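Local structure of protein A6 homolog (Fowlpox virus, 6BR8) at the 6OU site. The protein binds and transports phospholipids through its C-terminal domain in poxvirus membrane biogenesis and is probably essential for the transition from immature to mature virions. Sequence-based numbering; all coordinates share one arbitrary frame.

The 6OU site. Residues 18, 21, 25, 38, 45, 48-49, 109, 111, 113, 116-117, 141-142, 145-146, 149. With 6OU ([(2~{R})-1-[2-azanylethoxy(oxidanyl)phosphoryl]oxy-3-hexadecanoyloxy-propan-2-yl] (~{Z})-octadec-9-enoate), chain B.
The Tyr149 ring turns one face to the glycerol end of the phospholipid 6OU. The ester oxygen O18 of the palmitoyl chain lies 3.3 Å above its plane, displaced toward the rim near CD2. CG of Tyr149 stands anti to the backbone N (chi1 165°), which carries the ring from helix 134-154 out over the ester. The Phe116 ring has CB of Leu38 over one face, near the rim, and meets the second acyl chain, the oleoyl chain, at its edge, in plane, where CD2 lies 3.5 Å from C39. Tyr113 lies across one side of both chains: its CB touches C34 and C36 of the oleoyl chain, while its CE2, CZ and OH lie along the palmitoyl chain, with CZ 3.4 Å from C14. CG stands anti to the carbonyl carbon (chi1 -61°), which lets the side chain reach from one chain to the other.

Aliphatic branches of helices 5-26, 31-40 and 42-54 line the palmitoyl tail. Ile25 grips it twice, CD1 lying 3.5 Å from C08 and CG2 packing on C12 and C13; CD2 of Leu38 also meets C08. Farther on, both gamma branches of Ile45 pack against C03 and C04, and the terminal methyl C01 is met by Thr48 CG2, Ile49 CG1 and Ile18 CD1. The oleoyl chain instead runs past Phe117 CB and CE2 of Phe141.

The polar contact seen at the glycerol end is weak: Asn111 ND2 gives a hydrogen bond of 3.4 Å to the ester oxygen O30. Ser145, with OG between the backbone N and carbonyl carbon (chi1 61°), donates instead to Phe141 O at 2.9 Å, on a lone pair in the carbonyl plane. Its hydroxyl is thereby satisfied within its helix while facing the acyl carbon C33.

This helical pocket of the C-terminal domain encloses the palmitoyl tail of a phosphatidylethanolamine and the modelled part of its oleoyl chain, which is traced as far as C41. The contacts described are mostly apolar, so recognition probably rests on the tails and the glycerol region. It is a pocket by which this lipid transporter carries phospholipid for viral membrane assembly.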
loop_
_atom_site.group_PDB
_atom_site.type_symbol
_atom_site.label_atom_id
_atom_site.label_comp_id
_atom_site.label_asym_id
_atom_site.label_seq_id
_atom_site.Cartn_x
_atom_site.Cartn_y
_atom_site.Cartn_z
ATOM N N ILE A 18 -2.800 -10.844 -7.624
ATOM C CA ILE A 18 -2.286 -10.524 -6.294
ATOM C C ILE A 18 -3.320 -10.887 -5.233
ATOM O O ILE A 18 -3.055 -11.698 -4.335
ATOM C CB ILE A 18 -1.855 -9.047 -6.221
ATOM C CG1 ILE A 18 -0.477 -8.899 -6.893
ATOM C CG2 ILE A 18 -1.853 -8.569 -4.781
ATOM C CD1 ILE A 18 -0.044 -7.464 -7.188
ATOM N N ILE A 21 -3.360 -14.601 -4.789
ATOM C CA ILE A 21 -2.324 -15.040 -3.862
ATOM C C ILE A 21 -2.785 -14.797 -2.432
ATOM O O ILE A 21 -2.632 -15.656 -1.556
ATOM C CB ILE A 21 -1.000 -14.309 -4.144
ATOM C CG1 ILE A 21 -0.608 -14.460 -5.603
ATOM C CG2 ILE A 21 0.097 -14.845 -3.247
ATOM C CD1 ILE A 21 -0.872 -15.811 -6.122
ATOM N N ILE A 25 -3.324 -17.424 0.790
ATOM C CA ILE A 25 -2.532 -17.384 2.012
ATOM C C ILE A 25 -3.427 -17.247 3.231
ATOM O O ILE A 25 -3.219 -17.927 4.240
ATOM C CB ILE A 25 -1.500 -16.252 1.932
ATOM C CG1 ILE A 25 -0.424 -16.622 0.900
ATOM C CG2 ILE A 25 -0.910 -15.982 3.315
ATOM C CD1 ILE A 25 0.426 -15.473 0.475
ATOM N N LEU A 38 3.553 -18.864 -1.682
ATOM C CA LEU A 38 4.395 -17.786 -2.173
ATOM C C LEU A 38 5.440 -18.299 -3.170
ATOM O O LEU A 38 5.645 -17.699 -4.230
ATOM C CB LEU A 38 5.022 -17.051 -0.988
ATOM C CG LEU A 38 4.043 -16.177 -0.209
ATOM C CD1 LEU A 38 4.506 -15.979 1.213
ATOM C CD2 LEU A 38 3.850 -14.854 -0.948
ATOM N N ILE A 45 5.812 -12.829 -8.466
ATOM C CA ILE A 45 6.080 -11.760 -7.502
ATOM C C ILE A 45 7.355 -10.998 -7.857
ATOM O O ILE A 45 7.396 -9.770 -7.756
ATOM C CB ILE A 45 6.142 -12.336 -6.078
ATOM C CG1 ILE A 45 4.822 -13.027 -5.724
ATOM C CG2 ILE A 45 6.509 -11.256 -5.042
ATOM C CD1 ILE A 45 4.993 -14.112 -4.672
ATOM N N THR A 48 6.774 -8.888 -11.109
ATOM C CA THR A 48 5.869 -7.760 -10.942
ATOM C C THR A 48 6.554 -6.596 -10.229
ATOM O O THR A 48 6.514 -5.457 -10.707
ATOM C CB THR A 48 4.638 -8.230 -10.185
ATOM O OG1 THR A 48 3.971 -9.208 -10.984
ATOM C CG2 THR A 48 3.718 -7.089 -9.936
ATOM N N ILE A 49 7.188 -6.865 -9.083
ATOM C CA ILE A 49 8.010 -5.849 -8.423
ATOM C C ILE A 49 8.977 -5.208 -9.413
ATOM O O ILE A 49 9.006 -3.981 -9.562
ATOM C CB ILE A 49 8.764 -6.456 -7.231
ATOM C CG1 ILE A 49 7.759 -6.916 -6.177
ATOM C CG2 ILE A 49 9.768 -5.449 -6.693
ATOM C CD1 ILE A 49 8.243 -8.076 -5.328
ATOM N N ILE A 109 12.125 -10.671 13.398
ATOM C CA ILE A 109 11.122 -11.627 12.948
ATOM C C ILE A 109 11.852 -12.697 12.150
ATOM O O ILE A 109 12.581 -12.374 11.204
ATOM C CB ILE A 109 10.054 -10.942 12.074
ATOM C CG1 ILE A 109 9.498 -9.659 12.728
ATOM C CG2 ILE A 109 8.964 -11.926 11.694
ATOM C CD1 ILE A 109 9.184 -9.760 14.209
ATOM N N ASN A 111 10.200 -16.022 10.674
ATOM C CA ASN A 111 9.280 -17.045 10.212
ATOM C C ASN A 111 9.581 -17.319 8.742
ATOM O O ASN A 111 10.546 -16.773 8.190
ATOM C CB ASN A 111 7.846 -16.567 10.404
ATOM C CG ASN A 111 7.646 -15.162 9.892
ATOM O OD1 ASN A 111 8.299 -14.734 8.937
ATOM N ND2 ASN A 111 6.766 -14.421 10.545
ATOM N N TYR A 113 7.858 -16.393 6.129
ATOM C CA TYR A 113 7.686 -15.208 5.296
ATOM C C TYR A 113 8.978 -14.416 5.207
ATOM O O TYR A 113 9.348 -13.940 4.134
ATOM C CB TYR A 113 6.573 -14.311 5.836
ATOM C CG TYR A 113 5.218 -14.959 5.891
ATOM C CD1 TYR A 113 4.796 -15.636 7.027
ATOM C CD2 TYR A 113 4.356 -14.891 4.805
ATOM C CE1 TYR A 113 3.558 -16.229 7.076
ATOM C CE2 TYR A 113 3.114 -15.483 4.842
ATOM C CZ TYR A 113 2.719 -16.152 5.980
ATOM O OH TYR A 113 1.475 -16.744 6.028
ATOM N N PHE A 116 11.101 -16.346 2.989
ATOM C CA PHE A 116 10.600 -16.005 1.651
ATOM C C PHE A 116 11.142 -14.649 1.218
ATOM O O PHE A 116 11.771 -14.548 0.168
ATOM C CB PHE A 116 9.050 -16.009 1.592
ATOM C CG PHE A 116 8.493 -15.817 0.229
ATOM C CD1 PHE A 116 8.580 -16.855 -0.644
ATOM C CD2 PHE A 116 8.110 -14.558 -0.246
ATOM C CE1 PHE A 116 8.093 -16.721 -1.954
ATOM C CE2 PHE A 116 7.592 -14.439 -1.546
ATOM C CZ PHE A 116 7.599 -15.525 -2.385
ATOM N N PHE A 117 11.015 -13.628 2.069
ATOM C CA PHE A 117 11.390 -12.286 1.641
ATOM C C PHE A 117 12.856 -12.244 1.211
ATOM O O PHE A 117 13.212 -11.578 0.238
ATOM C CB PHE A 117 11.084 -11.265 2.744
ATOM C CG PHE A 117 11.233 -9.816 2.275
ATOM C CD1 PHE A 117 10.788 -9.470 1.020
ATOM C CD2 PHE A 117 11.841 -8.817 3.055
ATOM N N PHE A 141 11.695 -4.236 6.850
ATOM C CA PHE A 141 10.470 -4.533 6.126
ATOM C C PHE A 141 9.621 -5.531 6.887
ATOM O O PHE A 141 8.388 -5.434 6.897
ATOM C CB PHE A 141 10.779 -5.070 4.730
ATOM C CG PHE A 141 9.544 -5.354 3.905
ATOM C CD1 PHE A 141 8.972 -4.367 3.111
ATOM C CD2 PHE A 141 8.946 -6.607 3.941
ATOM C CE1 PHE A 141 7.838 -4.635 2.355
ATOM C CE2 PHE A 141 7.817 -6.876 3.200
ATOM C CZ PHE A 141 7.259 -5.886 2.408
ATOM N N SER A 142 10.264 -6.520 7.498
ATOM C CA SER A 142 9.520 -7.547 8.206
ATOM C C SER A 142 8.925 -7.004 9.493
ATOM O O SER A 142 7.803 -7.365 9.858
ATOM C CB SER A 142 10.420 -8.738 8.498
ATOM O OG SER A 142 10.956 -9.254 7.302
ATOM N N SER A 145 5.855 -4.586 8.362
ATOM C CA SER A 145 4.664 -5.261 7.864
ATOM C C SER A 145 4.047 -6.125 8.948
ATOM O O SER A 145 2.827 -6.323 8.972
ATOM C CB SER A 145 4.994 -6.094 6.618
ATOM O OG SER A 145 5.948 -7.089 6.891
ATOM N N SER A 146 4.871 -6.628 9.864
ATOM C CA SER A 146 4.338 -7.303 11.035
ATOM C C SER A 146 3.513 -6.346 11.890
ATOM O O SER A 146 2.487 -6.734 12.455
ATOM C CB SER A 146 5.480 -7.907 11.840
ATOM O OG SER A 146 5.037 -8.265 13.124
ATOM N N TYR A 149 0.053 -5.283 9.817
ATOM C CA TYR A 149 -0.934 -6.353 9.823
ATOM C C TYR A 149 -1.447 -6.621 11.225
ATOM O O TYR A 149 -2.639 -6.896 11.413
ATOM C CB TYR A 149 -0.326 -7.615 9.213
ATOM C CG TYR A 149 -1.069 -8.917 9.446
ATOM C CD1 TYR A 149 -1.956 -9.410 8.499
ATOM C CD2 TYR A 149 -0.842 -9.683 10.586
ATOM C CE1 TYR A 149 -2.619 -10.621 8.691
ATOM C CE2 TYR A 149 -1.502 -10.892 10.789
ATOM C CZ TYR A 149 -2.382 -11.364 9.840
ATOM O OH TYR A 149 -3.039 -12.571 10.055
HETATM C C01 6OU B . 3.841 -7.284 -6.249
HETATM C C02 6OU B . 3.621 -8.013 -4.927
HETATM C C03 6OU B . 3.079 -9.427 -5.117
HETATM C C04 6OU B . 3.033 -10.211 -3.807
HETATM C C05 6OU B . 1.603 -10.495 -3.358
HETATM C C06 6OU B . 1.523 -11.591 -2.299
HETATM C C07 6OU B . 1.366 -11.027 -0.891
HETATM C C08 6OU B . 1.435 -12.113 0.175
HETATM C C09 6OU B . 1.109 -11.612 1.578
HETATM C C10 6OU B . 2.073 -12.220 2.595
HETATM C C11 6OU B . 1.457 -12.500 3.964
HETATM C C12 6OU B . -0.070 -12.554 3.998
HETATM C C13 6OU B . -0.593 -12.933 5.386
HETATM C C14 6OU B . 0.477 -13.631 6.228
HETATM C C15 6OU B . 0.597 -13.076 7.646
HETATM C C16 6OU B . 1.455 -11.810 7.759
HETATM O O17 6OU B . 1.951 -11.310 6.802
HETATM O O18 6OU B . 1.652 -11.222 9.011
HETATM C C19 6OU B . 2.934 -10.694 9.176
HETATM C C20 6OU B . 3.809 -11.828 9.704
HETATM C C21 6OU B . 4.123 -11.572 11.176
HETATM O O22 6OU B . 2.881 -11.548 11.817
HETATM P P23 6OU B . 2.565 -12.673 12.981
HETATM O O24 6OU B . 1.635 -12.067 14.011
HETATM O O25 6OU B . 3.873 -13.069 13.635
HETATM O O26 6OU B . 1.853 -14.028 12.352
HETATM C C27 6OU B . 1.276 -14.032 11.072
HETATM C C28 6OU B . 0.344 -15.240 10.980
HETATM N N29 6OU B . -0.296 -15.309 9.683
HETATM O O30 6OU B . 4.972 -12.025 8.930
HETATM C C31 6OU B . 5.789 -10.931 8.597
HETATM O O32 6OU B . 6.584 -10.529 9.374
HETATM C C33 6OU B . 5.701 -10.270 7.219
HETATM C C34 6OU B . 6.901 -10.618 6.341
HETATM C C35 6OU B . 6.708 -10.229 4.878
HETATM C C36 6OU B . 7.290 -11.277 3.939
HETATM C C37 6OU B . 7.409 -10.769 2.508
HETATM C C38 6OU B . 6.401 -11.419 1.565
HETATM C C39 6OU B . 6.864 -11.282 0.116
HETATM C C40 6OU B . 6.345 -10.015 -0.565
HETATM C C41 6OU B . 7.315 -9.294 -1.091
#